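Cadherin-23 (Mus musculus, PDB 5UZ8) probably mediates calcium-dependent adhesion and helps carry force in the mechanotransduction of hearing, through extracellular cadherin repeats joined by calcium ions. Local coordinates at residues E159-A163 with V173-L177; R220-P226 with L305-M310; D249-N255 with T298-E302; P265-F270 with R290-T294. All coordinates share one frame; numbering follows the deposited sequence.

Interaction 1. Residues E159-A163 with V173-L177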
loop_
_atom_site.group_PDB
_atom_site.type_symbol
_atom_site.label_atom_id
_atom_site.label_comp_id
_atom_site.label_asym_id
_atom_site.label_seq_id
_atom_site.Cartn_x
_atom_site.Cartn_y
_atom_site.Cartn_z
ATOM N N GLU A 159 5.057 -3.404 -12.152
ATOM C CA GLU A 159 4.822 -3.601 -13.589
ATOM C C GLU A 159 5.753 -2.730 -14.460
ATOM O O GLU A 159 5.518 -2.530 -15.649
ATOM C CB GLU A 159 3.341 -3.381 -13.922
ATOM C CG GLU A 159 2.403 -4.228 -13.061
ATOM C CD GLU A 159 0.921 -4.029 -13.397
ATOM O OE1 GLU A 159 0.587 -3.752 -14.599
ATOM O OE2 GLU A 159 0.109 -4.143 -12.422
ATOM N N GLY A 160 6.821 -2.232 -13.844
ATOM C CA GLY A 160 7.679 -1.242 -14.485
ATOM C C GLY A 160 7.048 0.129 -14.654
ATOM O O GLY A 160 7.685 1.009 -15.252
ATOM N N LYS A 161 5.832 0.332 -14.116
ATOM C CA LYS A 161 5.130 1.597 -14.243
ATOM C C LYS A 161 5.206 2.453 -12.981
ATOM O O LYS A 161 5.109 3.674 -13.089
ATOM C CB LYS A 161 3.640 1.368 -14.552
ATOM C CG LYS A 161 3.341 0.391 -15.694
ATOM C CD LYS A 161 4.201 0.622 -16.905
ATOM C CE LYS A 161 3.800 1.887 -17.604
ATOM N NZ LYS A 161 4.507 1.989 -18.923
ATOM N N PHE A 162 5.300 1.812 -11.821
ATOM C CA PHE A 162 5.332 2.477 -10.523
ATOM C C PHE A 162 6.454 1.941 -9.649
ATOM O O PHE A 162 6.866 0.774 -9.773
ATOM C CB PHE A 162 4.014 2.255 -9.788
ATOM C CG PHE A 162 2.822 2.690 -10.583
ATOM C CD1 PHE A 162 2.485 4.023 -10.643
ATOM C CD2 PHE A 162 2.119 1.773 -11.366
ATOM C CE1 PHE A 162 1.431 4.454 -11.437
ATOM C CE2 PHE A 162 1.053 2.191 -12.135
ATOM C CZ PHE A 162 0.711 3.533 -12.166
ATOM N N ALA A 163 6.916 2.807 -8.753
ATOM C CA ALA A 163 7.941 2.463 -7.795
ATOM C C ALA A 163 7.600 3.082 -6.460
ATOM O O ALA A 163 6.879 4.086 -6.375
ATOM C CB ALA A 163 9.292 2.973 -8.257
ATOM N N VAL A 173 5.446 7.536 -10.337
ATOM C CA VAL A 173 5.379 7.082 -11.721
ATOM C C VAL A 173 6.788 6.748 -12.172
ATOM O O VAL A 173 7.656 7.610 -12.167
ATOM C CB VAL A 173 4.822 8.163 -12.649
ATOM C CG1 VAL A 173 4.787 7.650 -14.097
ATOM C CG2 VAL A 173 3.423 8.559 -12.202
ATOM N N LEU A 174 7.005 5.507 -12.596
ATOM C CA LEU A 174 8.347 5.048 -13.012
ATOM C C LEU A 174 8.527 5.126 -14.544
ATOM O O LEU A 174 9.632 5.328 -15.046
ATOM C CB LEU A 174 8.571 3.627 -12.470
ATOM C CG LEU A 174 9.885 2.906 -12.813
ATOM C CD1 LEU A 174 11.095 3.614 -12.196
ATOM C CD2 LEU A 174 9.803 1.449 -12.376
ATOM N N SER A 175 7.451 4.924 -15.288
ATOM C CA SER A 175 7.466 5.158 -16.723
ATOM C C SER A 175 6.078 5.603 -17.198
ATOM O O SER A 175 5.092 5.475 -16.488
ATOM C CB SER A 175 7.877 3.901 -17.466
ATOM O OG SER A 175 6.953 2.900 -17.095
ATOM N N SER A 176 6.009 6.140 -18.405
ATOM C CA SER A 176 4.797 6.851 -18.817
ATOM C C SER A 176 3.578 5.916 -18.914
ATOM O O SER A 176 3.690 4.734 -19.262
ATOM C CB SER A 176 5.022 7.591 -20.137
ATOM O OG SER A 176 5.375 6.689 -21.140
ATOM N N LEU A 177 2.431 6.459 -18.556
ATOM C CA LEU A 177 1.189 5.744 -18.575
ATOM C C LEU A 177 0.493 5.968 -19.918
ATOM O O LEU A 177 0.826 6.873 -20.666
ATOM C CB LEU A 177 0.310 6.222 -17.414
ATOM C CG LEU A 177 0.988 6.081 -16.037
ATOM C CD1 LEU A 177 0.024 6.437 -14.914
ATOM C CD2 LEU A 177 1.597 4.702 -15.781
#
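F162 brings the CZ corner of its ring against the branched end of L177, CZ lying 3.9 Å from CD2, and the two side chains cross at about a right angle. Both are buried; Y185 meets the same ring edge-to-face, so a large flat residue suits this place between the sheets. The backbones form the open end of a hairpin, strands 162-164 and 170-173, in the four-stranded sheet of the middle cadherin repeat, with F162 and V173 as an antiparallel non-hydrogen-bonded pair. Next to this pair, L174 N donates to K161 O at 2.7 Å, nearly straight at 165° but from above the carbonyl plane. K161 has the length to follow the chain as it turns away: bends at chi2 (-45°) and chi3 (-71°) curl it back until NZ sits 2.9 Å from S176 O. On the way its CE passes 4.0 Å from L177 CD2, so the apolar stem packs while the charged end finds a carbonyl. S175 is a small hydroxyl that serves both neighbours, donating from OG to G160 O at 2.7 Å and accepting a weak bond from K161 NZ. G160 itself takes a positive phi, readily adopted by glycine.

Interaction 2. Residues R220-P226 with L305-M310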
loop_
_atom_site.group_PDB
_atom_site.type_symbol
_atom_site.label_atom_id
_atom_site.label_comp_id
_atom_site.label_asym_id
_atom_site.label_seq_id
_atom_site.Cartn_x
_atom_site.Cartn_y
_atom_site.Cartn_z
ATOM N N ARG A 220 -6.157 10.578 -32.316
ATOM C CA ARG A 220 -6.924 11.172 -33.379
ATOM C C ARG A 220 -7.798 10.100 -34.025
ATOM O O ARG A 220 -7.453 8.925 -34.035
ATOM C CB ARG A 220 -6.023 11.874 -34.417
ATOM C CG ARG A 220 -5.346 10.917 -35.370
ATOM C CD ARG A 220 -4.325 11.590 -36.236
ATOM N NE ARG A 220 -4.914 12.560 -37.145
ATOM C CZ ARG A 220 -4.227 13.199 -38.082
ATOM N NH1 ARG A 220 -2.945 12.918 -38.289
ATOM N NH2 ARG A 220 -4.826 14.113 -38.850
ATOM N N PRO A 221 -8.953 10.503 -34.547
ATOM C CA PRO A 221 -9.805 9.606 -35.330
ATOM C C PRO A 221 -9.077 9.019 -36.539
ATOM O O PRO A 221 -8.241 9.709 -37.136
ATOM C CB PRO A 221 -10.923 10.519 -35.789
ATOM C CG PRO A 221 -10.964 11.604 -34.768
ATOM C CD PRO A 221 -9.542 11.847 -34.396
ATOM N N GLN A 222 -9.348 7.760 -36.853
ATOM C CA GLN A 222 -8.702 7.067 -37.982
ATOM C C GLN A 222 -9.733 6.397 -38.802
ATOM O O GLN A 222 -10.623 5.731 -38.246
ATOM C CB GLN A 222 -7.863 5.822 -37.565
ATOM C CG GLN A 222 -6.724 6.001 -36.683
ATOM C CD GLN A 222 -6.069 4.641 -36.423
ATOM O OE1 GLN A 222 -6.429 3.920 -35.466
ATOM N NE2 GLN A 222 -5.162 4.260 -37.307
ATOM N N PHE A 223 -9.544 6.465 -40.115
ATOM C CA PHE A 223 -10.186 5.517 -41.031
ATOM C C PHE A 223 -9.268 4.312 -41.343
ATOM O O PHE A 223 -8.033 4.371 -41.222
ATOM C CB PHE A 223 -10.573 6.246 -42.307
ATOM C CG PHE A 223 -11.618 7.309 -42.106
ATOM C CD1 PHE A 223 -12.971 7.005 -42.207
ATOM C CD2 PHE A 223 -11.261 8.612 -41.819
ATOM C CE1 PHE A 223 -13.942 7.985 -42.049
ATOM C CE2 PHE A 223 -12.225 9.611 -41.656
ATOM C CZ PHE A 223 -13.568 9.291 -41.761
ATOM N N SER A 224 -9.881 3.229 -41.800
ATOM C CA SER A 224 -9.165 1.965 -42.030
ATOM C C SER A 224 -8.180 2.006 -43.197
ATOM O O SER A 224 -7.197 1.265 -43.209
ATOM C CB SER A 224 -10.166 0.843 -42.277
ATOM O OG SER A 224 -10.889 1.082 -43.470
ATOM N N LYS A 225 -8.451 2.866 -44.179
ATOM C CA LYS A 225 -7.550 3.043 -45.303
ATOM C C LYS A 225 -7.677 4.458 -45.857
ATOM O O LYS A 225 -8.633 5.144 -45.544
ATOM C CB LYS A 225 -7.861 1.980 -46.374
ATOM C CG LYS A 225 -9.276 2.028 -46.915
ATOM C CD LYS A 225 -9.562 0.871 -47.853
ATOM C CE LYS A 225 -11.010 0.903 -48.289
ATOM N NZ LYS A 225 -11.291 -0.065 -49.371
ATOM N N PRO A 226 -6.701 4.894 -46.664
ATOM C CA PRO A 226 -6.685 6.258 -47.144
ATOM C C PRO A 226 -7.574 6.559 -48.356
ATOM O O PRO A 226 -7.722 7.738 -48.710
ATOM C CB PRO A 226 -5.204 6.485 -47.485
ATOM C CG PRO A 226 -4.717 5.130 -47.916
ATOM C CD PRO A 226 -5.454 4.176 -47.012
ATOM N N LEU A 305 -9.571 16.683 -32.224
ATOM C CA LEU A 305 -8.653 16.059 -33.184
ATOM C C LEU A 305 -9.460 15.529 -34.363
ATOM O O LEU A 305 -10.598 15.083 -34.196
ATOM C CB LEU A 305 -7.878 14.894 -32.570
ATOM C CG LEU A 305 -7.087 15.237 -31.309
ATOM C CD1 LEU A 305 -6.436 14.010 -30.673
ATOM C CD2 LEU A 305 -6.084 16.336 -31.651
ATOM N N TRP A 306 -8.858 15.599 -35.541
ATOM C CA TRP A 306 -9.464 15.069 -36.778
ATOM C C TRP A 306 -8.604 14.001 -37.468
ATOM O O TRP A 306 -7.382 13.909 -37.262
ATOM C CB TRP A 306 -9.733 16.219 -37.783
ATOM C CG TRP A 306 -8.498 16.943 -38.192
ATOM C CD1 TRP A 306 -7.950 18.027 -37.555
ATOM C CD2 TRP A 306 -7.616 16.627 -39.271
ATOM N NE1 TRP A 306 -6.790 18.387 -38.158
ATOM C CE2 TRP A 306 -6.565 17.565 -39.232
ATOM C CE3 TRP A 306 -7.591 15.623 -40.254
ATOM C CZ2 TRP A 306 -5.499 17.549 -40.136
ATOM C CZ3 TRP A 306 -6.537 15.628 -41.187
ATOM C CH2 TRP A 306 -5.505 16.578 -41.110
ATOM N N GLY A 307 -9.282 13.213 -38.316
ATOM C CA GLY A 307 -8.662 12.293 -39.226
ATOM C C GLY A 307 -9.476 12.345 -40.519
ATOM O O GLY A 307 -10.659 12.687 -40.495
ATOM N N THR A 308 -8.841 12.018 -41.633
ATOM C CA THR A 308 -9.514 12.044 -42.921
ATOM C C THR A 308 -9.266 10.767 -43.727
ATOM O O THR A 308 -8.380 9.963 -43.431
ATOM C CB THR A 308 -9.087 13.230 -43.825
ATOM O OG1 THR A 308 -7.684 13.172 -44.085
ATOM C CG2 THR A 308 -9.445 14.574 -43.206
ATOM N N THR A 309 -10.097 10.608 -44.734
ATOM C CA THR A 309 -9.851 9.672 -45.809
ATOM C C THR A 309 -10.458 10.258 -47.071
ATOM O O THR A 309 -11.193 11.254 -47.008
ATOM C CB THR A 309 -10.430 8.291 -45.481
ATOM O OG1 THR A 309 -10.048 7.368 -46.505
ATOM C CG2 THR A 309 -11.928 8.332 -45.370
ATOM N N MET A 310 -10.089 9.676 -48.213
ATOM C CA MET A 310 -10.612 10.124 -49.491
ATOM C C MET A 310 -11.673 9.146 -49.980
ATOM O O MET A 310 -11.603 7.939 -49.708
ATOM C CB MET A 310 -9.476 10.291 -50.514
ATOM C CG MET A 310 -8.453 11.364 -50.136
ATOM S SD MET A 310 -9.205 12.943 -49.681
ATOM C CE MET A 310 -7.828 13.896 -49.032
HETATM O O HOH W 1 -7.613 8.527 -41.157
#
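The two backbones run in the same direction but approach at their ends, P221 CA 4.9 Å from G307 CA and P226 CA 4.8 Å from T309 CA, 220-226 bowing out between as the chain enters the third cadherin repeat beside its last strand, 306-316. This leads into the parallel pairing of strands 227-233 and 306-316 in the Greek-key repeat. R220 grips W306 O side-on with NE, at 2.8 Å, and with NH2; the oxygen lies close to the guanidinium plane. The same NH2 reaches over the indole six-membered ring, a cation-pi contact with R220 CZ 4.6 Å from the centroid. Guanidinium and ring planes stand 84° apart, so the group points into the face. G307 leaves room for P221 O, which meets its CA at 3.3 Å in a CA-H...O contact. T309 divides its branches: with OG1 anti to the backbone N (chi1 -174°) the hydroxyl donates to K225 O at 2.8 Å on a lone pair, while CG2 sits over the centre of the F223 ring (CH-pi). Beyond, M310 N bonds to P226 O. A water bridges the main chains, accepting from F223 N and donating to T308 O at 2.8 Å.

Interaction 3. Residues D249-N255 with T298-E302. With CA (calcium ion), chain E; CA (calcium ion), chain F.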
loop_
_atom_site.group_PDB
_atom_site.type_symbol
_atom_site.label_atom_id
_atom_site.label_comp_id
_atom_site.label_asym_id
_atom_site.label_seq_id
_atom_site.Cartn_x
_atom_site.Cartn_y
_atom_site.Cartn_z
ATOM N N ASP A 249 -11.728 5.807 -32.841
ATOM C CA ASP A 249 -10.983 6.698 -31.968
ATOM C C ASP A 249 -10.836 5.998 -30.635
ATOM O O ASP A 249 -11.819 5.552 -30.057
ATOM C CB ASP A 249 -11.732 8.035 -31.843
ATOM C CG ASP A 249 -10.989 9.078 -31.023
ATOM O OD1 ASP A 249 -10.527 8.781 -29.893
ATOM O OD2 ASP A 249 -10.918 10.244 -31.479
ATOM N N GLN A 250 -9.590 5.834 -30.190
ATOM C CA GLN A 250 -9.266 4.977 -29.052
ATOM C C GLN A 250 -9.521 5.603 -27.670
ATOM O O GLN A 250 -9.452 4.916 -26.671
ATOM C CB GLN A 250 -7.809 4.543 -29.151
ATOM C CG GLN A 250 -7.492 3.718 -30.415
ATOM C CD GLN A 250 -8.406 2.545 -30.574
ATOM O OE1 GLN A 250 -8.407 1.652 -29.717
ATOM N NE2 GLN A 250 -9.138 2.481 -31.701
ATOM N N ASP A 251 -9.784 6.897 -27.633
ATOM C CA ASP A 251 -10.053 7.619 -26.380
ATOM C C ASP A 251 -11.407 7.248 -25.756
ATOM O O ASP A 251 -12.104 6.346 -26.211
ATOM C CB ASP A 251 -9.931 9.131 -26.616
ATOM C CG ASP A 251 -8.524 9.546 -26.981
ATOM O OD1 ASP A 251 -7.576 9.112 -26.275
ATOM O OD2 ASP A 251 -8.357 10.305 -27.975
ATOM N N GLU A 252 -11.722 7.902 -24.652
ATOM C CA GLU A 252 -12.899 7.619 -23.861
ATOM C C GLU A 252 -13.927 8.755 -23.955
ATOM O O GLU A 252 -13.578 9.934 -23.978
ATOM C CB GLU A 252 -12.457 7.450 -22.394
ATOM C CG GLU A 252 -13.551 6.983 -21.450
ATOM C CD GLU A 252 -13.051 6.672 -20.042
ATOM O OE1 GLU A 252 -11.909 6.989 -19.661
ATOM O OE2 GLU A 252 -13.837 6.100 -19.277
ATOM N N GLY A 253 -15.199 8.388 -23.907
ATOM C CA GLY A 253 -16.277 9.385 -23.756
ATOM C C GLY A 253 -16.289 10.391 -24.908
ATOM O O GLY A 253 -16.095 10.010 -26.071
ATOM N N SER A 254 -16.478 11.667 -24.576
ATOM C CA SER A 254 -16.512 12.712 -25.596
ATOM C C SER A 254 -15.218 12.754 -26.430
ATOM O O SER A 254 -15.262 13.118 -27.602
ATOM C CB SER A 254 -16.822 14.087 -24.977
ATOM O OG SER A 254 -15.850 14.438 -24.004
ATOM N N ASN A 255 -14.087 12.317 -25.853
ATOM C CA ASN A 255 -12.804 12.287 -26.570
ATOM C C ASN A 255 -12.758 11.310 -27.759
ATOM O O ASN A 255 -11.851 11.394 -28.593
ATOM C CB ASN A 255 -11.625 12.043 -25.609
ATOM C CG ASN A 255 -11.402 13.204 -24.651
ATOM O OD1 ASN A 255 -11.799 14.342 -24.940
ATOM N ND2 ASN A 255 -10.796 12.918 -23.478
ATOM N N THR A 298 -14.173 14.050 -36.752
ATOM C CA THR A 298 -13.633 14.927 -35.711
ATOM C C THR A 298 -14.162 14.440 -34.362
ATOM O O THR A 298 -15.368 14.194 -34.222
ATOM C CB THR A 298 -14.088 16.379 -35.962
ATOM O OG1 THR A 298 -13.662 16.794 -37.267
ATOM C CG2 THR A 298 -13.550 17.336 -34.946
ATOM N N ASP A 299 -13.278 14.336 -33.365
ATOM C CA ASP A 299 -13.708 13.907 -32.054
ATOM C C ASP A 299 -14.251 15.088 -31.240
ATOM O O ASP A 299 -14.286 16.248 -31.719
ATOM C CB ASP A 299 -12.628 13.090 -31.324
ATOM C CG ASP A 299 -11.398 13.899 -30.915
ATOM O OD1 ASP A 299 -11.468 15.135 -30.719
ATOM O OD2 ASP A 299 -10.337 13.251 -30.750
ATOM N N GLY A 300 -14.718 14.777 -30.031
ATOM C CA GLY A 300 -15.282 15.768 -29.130
ATOM C C GLY A 300 -14.342 16.309 -28.087
ATOM O O GLY A 300 -14.798 16.886 -27.079
ATOM N N GLY A 301 -13.041 16.161 -28.313
ATOM C CA GLY A 301 -12.040 16.707 -27.407
ATOM C C GLY A 301 -11.950 18.209 -27.514
ATOM O O GLY A 301 -12.548 18.802 -28.396
ATOM N N GLU A 302 -11.183 18.793 -26.606
ATOM C CA GLU A 302 -10.949 20.231 -26.533
ATOM C C GLU A 302 -9.436 20.503 -26.516
ATOM O O GLU A 302 -8.792 20.250 -25.510
ATOM C CB GLU A 302 -11.599 20.800 -25.266
ATOM C CG GLU A 302 -13.114 20.784 -25.364
ATOM C CD GLU A 302 -13.811 21.388 -24.156
ATOM O OE1 GLU A 302 -14.780 22.152 -24.367
ATOM O OE2 GLU A 302 -13.388 21.117 -23.011
HETATM CA CA CA E . -9.759 11.279 -29.616
HETATM CA CA CA F . -6.513 8.886 -24.263
HETATM O O HOH W 2 -14.217 16.961 -24.445
HETATM O O HOH W 3 -10.507 16.891 -24.257
#
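D249 and D299 bring one carboxylate from each segment to the same calcium ion, that of chain E. At the start of 249-255, D249 grasps it with both oxygens, OD2 at 2.4 Å and OD1 somewhat farther. OD1 also accepts from D251 N, closing an Asx turn that holds the carboxylate in place. Q250, in between, touches the bound glutathione. D251, completing the Asp-X-Asp motif of cadherin repeats, spans two metals: OD2 binds the chain E calcium and OD1 the chain F calcium, at 2.3 Å. A short aspartate with two equivalent oxygens suits such a bridge. S254 then turns its carbonyl to G300 N in a weak bond, and G300 has no side chain to collide with that oxygen. N255 supplies its backbone O to the chain E calcium at 2.3 Å. Its side chain serves elsewhere, ND2 toward D215 and OD1 receiving a water that also accepts from E302 N. From the second segment D299 sends OD2 to the metal, its CG lodged between backbone N and carbonyl carbon (chi1 68°), while OD1 takes up G301 N, a second Asx turn, and L305 N. N217 OD1 and C219 O, from the linker between repeats, bring the ligands to seven. D249 OD2 and D299 OD2 are only 3.1 Å apart, an approach that the shared cation makes possible; without calcium these carboxylates would probably repel, consistent with the calcium-dependent stiffness of cadherin linkers.

Interaction 4. Residues P265-F270 with R290-T294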
loop_
_atom_site.group_PDB
_atom_site.type_symbol
_atom_site.label_atom_id
_atom_site.label_comp_id
_atom_site.label_asym_id
_atom_site.label_seq_id
_atom_site.Cartn_x
_atom_site.Cartn_y
_atom_site.Cartn_z
ATOM N N PRO A 265 -13.679 19.784 -53.385
ATOM C CA PRO A 265 -14.409 20.141 -54.609
ATOM C C PRO A 265 -15.731 19.426 -54.896
ATOM O O PRO A 265 -16.471 19.844 -55.788
ATOM C CB PRO A 265 -13.395 19.844 -55.724
ATOM C CG PRO A 265 -12.414 18.918 -55.096
ATOM C CD PRO A 265 -12.283 19.455 -53.719
ATOM N N GLY A 266 -16.063 18.387 -54.160
ATOM C CA GLY A 266 -17.382 17.804 -54.337
ATOM C C GLY A 266 -18.323 17.950 -53.174
ATOM O O GLY A 266 -19.393 17.340 -53.177
ATOM N N MET A 267 -17.961 18.704 -52.148
ATOM C CA MET A 267 -18.816 18.694 -50.999
ATOM C C MET A 267 -20.251 19.080 -51.418
ATOM O O MET A 267 -21.159 18.335 -51.091
ATOM C CB MET A 267 -18.282 19.508 -49.845
ATOM C CG MET A 267 -18.195 20.984 -50.092
ATOM S SD MET A 267 -17.137 21.656 -48.817
ATOM C CE MET A 267 -18.268 21.702 -47.428
ATOM N N GLU A 268 -20.425 20.127 -52.237
ATOM C CA GLU A 268 -21.770 20.632 -52.612
ATOM C C GLU A 268 -22.757 19.625 -53.257
ATOM O O GLU A 268 -23.973 19.809 -53.179
ATOM C CB GLU A 268 -21.640 21.890 -53.499
ATOM C CG GLU A 268 -21.124 21.686 -54.950
ATOM C CD GLU A 268 -19.707 21.082 -55.076
ATOM O OE1 GLU A 268 -18.803 21.441 -54.259
ATOM O OE2 GLU A 268 -19.494 20.220 -56.002
ATOM N N ALA A 269 -22.235 18.574 -53.891
ATOM C CA ALA A 269 -23.071 17.550 -54.513
ATOM C C ALA A 269 -23.465 16.396 -53.571
ATOM O O ALA A 269 -24.282 15.547 -53.956
ATOM C CB ALA A 269 -22.409 16.994 -55.756
ATOM N N PHE A 270 -22.870 16.341 -52.386
ATOM C CA PHE A 270 -23.140 15.271 -51.429
ATOM C C PHE A 270 -23.333 15.824 -50.025
ATOM O O PHE A 270 -23.012 16.982 -49.756
ATOM C CB PHE A 270 -21.952 14.297 -51.403
ATOM C CG PHE A 270 -21.675 13.641 -52.728
ATOM C CD1 PHE A 270 -20.890 14.260 -53.670
ATOM C CD2 PHE A 270 -22.237 12.409 -53.037
ATOM C CE1 PHE A 270 -20.673 13.680 -54.898
ATOM C CE2 PHE A 270 -22.001 11.802 -54.261
ATOM C CZ PHE A 270 -21.220 12.436 -55.194
ATOM N N ARG A 290 -17.189 12.921 -61.771
ATOM C CA ARG A 290 -16.278 12.145 -60.919
ATOM C C ARG A 290 -15.837 13.040 -59.767
ATOM O O ARG A 290 -15.496 14.203 -59.975
ATOM C CB ARG A 290 -15.026 11.715 -61.652
ATOM C CG ARG A 290 -15.268 10.874 -62.904
ATOM C CD ARG A 290 -14.076 9.938 -63.222
ATOM N NE ARG A 290 -12.884 10.222 -62.405
ATOM C CZ ARG A 290 -12.177 9.330 -61.691
ATOM N NH1 ARG A 290 -12.461 8.014 -61.704
ATOM N NH2 ARG A 290 -11.129 9.755 -60.979
ATOM N N PHE A 291 -15.844 12.491 -58.569
ATOM C CA PHE A 291 -15.569 13.269 -57.384
ATOM C C PHE A 291 -14.493 12.539 -56.586
ATOM O O PHE A 291 -14.533 11.299 -56.517
ATOM C CB PHE A 291 -16.816 13.372 -56.539
ATOM C CG PHE A 291 -17.985 13.970 -57.253
ATOM C CD1 PHE A 291 -18.856 13.165 -57.981
ATOM C CD2 PHE A 291 -18.195 15.336 -57.238
ATOM C CE1 PHE A 291 -19.930 13.707 -58.651
ATOM C CE2 PHE A 291 -19.293 15.879 -57.886
ATOM C CZ PHE A 291 -20.145 15.066 -58.610
ATOM N N ASN A 292 -13.533 13.294 -56.045
ATOM C CA ASN A 292 -12.679 12.746 -54.975
ATOM C C ASN A 292 -12.891 13.632 -53.758
ATOM O O ASN A 292 -12.366 14.720 -53.640
ATOM C CB ASN A 292 -11.204 12.574 -55.351
ATOM C CG ASN A 292 -10.518 11.454 -54.538
ATOM O OD1 ASN A 292 -11.151 10.749 -53.768
ATOM N ND2 ASN A 292 -9.226 11.300 -54.727
ATOM N N LEU A 293 -13.752 13.132 -52.887
ATOM C CA LEU A 293 -14.211 13.851 -51.698
ATOM C C LEU A 293 -13.251 13.586 -50.563
ATOM O O LEU A 293 -12.559 12.534 -50.547
ATOM C CB LEU A 293 -15.585 13.368 -51.278
ATOM C CG LEU A 293 -16.670 13.422 -52.356
ATOM C CD1 LEU A 293 -17.996 12.811 -51.887
ATOM C CD2 LEU A 293 -16.851 14.849 -52.784
ATOM N N THR A 294 -13.170 14.540 -49.647
ATOM C CA THR A 294 -12.426 14.339 -48.422
ATOM C C THR A 294 -13.422 14.180 -47.297
ATOM O O THR A 294 -14.272 15.065 -47.099
ATOM C CB THR A 294 -11.512 15.535 -48.137
ATOM O OG1 THR A 294 -10.535 15.609 -49.168
ATOM C CG2 THR A 294 -10.793 15.319 -46.834
#
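Part of the hydrophobic core between the two sheets of the third cadherin repeat is closed here, where the short 3-10 turn leading into strand 270-272 packs on strand 290-298. F291 and L293, alternate residues of the strand, both bring their side chains to this turn, whereas the side chain of the intervening N292 starts out away from it. F270 and F291 form a T-shaped pair, with planes at 84° and centroids 4.9 Å apart. The edge belongs to F270: its CE1 stands above the centre of the F291 ring, 3.6 Å from CG. Phenylalanine fits because one ring presents C-H groups while the other offers its pi face. F270 in turn offers a face to L293, whose CD1 lies 4.0 Å from the F270 centroid in a CH-pi contact displaced toward the rim. L293 reaches both targets through its fork: with chi1 at -55° and chi2 extended at 175°, CD1 goes to the ring and CD2 to the turn. There CD2 comes 3.4 Å from G266 CA, and glycine is apt because its CA side facing the strand is already taken up by L293 CD2 and F291 CD2. The turn is braced by its own backbone, A269 N bonding to G266 O and F270 N to M267 O at 2.9 Å, which fixes the direction in which F270 sets out. Around the core, L262 of strand 259-263 and V313 of strand 306-316 touch F270 as well. A269, small enough to fit close to the F291 ring, rests its CB 3.9 Å from F291 CE2.

In the fold
Interaction 1 belongs to the middle cadherin repeat and closes before the other three begin, all of which build the third. Its centre is about 25 Å from that of interaction 3, with linker calcium ions and glutathione between the repeats. Further on, interaction 2 opens, then interaction 3, and interaction 4 is complete before 298-302 closes the third and 305-310 the second. Interactions 2 and 3, with centres about 13 Å apart, touch, P221 packing on D249. Interactions 2 and 4 meet through neighbouring strands 306-316 and 290-298, where T308 packs on T294. Interaction 2 thus touches both calcium site and core contact, while interactions 3 and 4, centres about 26 Å apart, adjoin only in sequence.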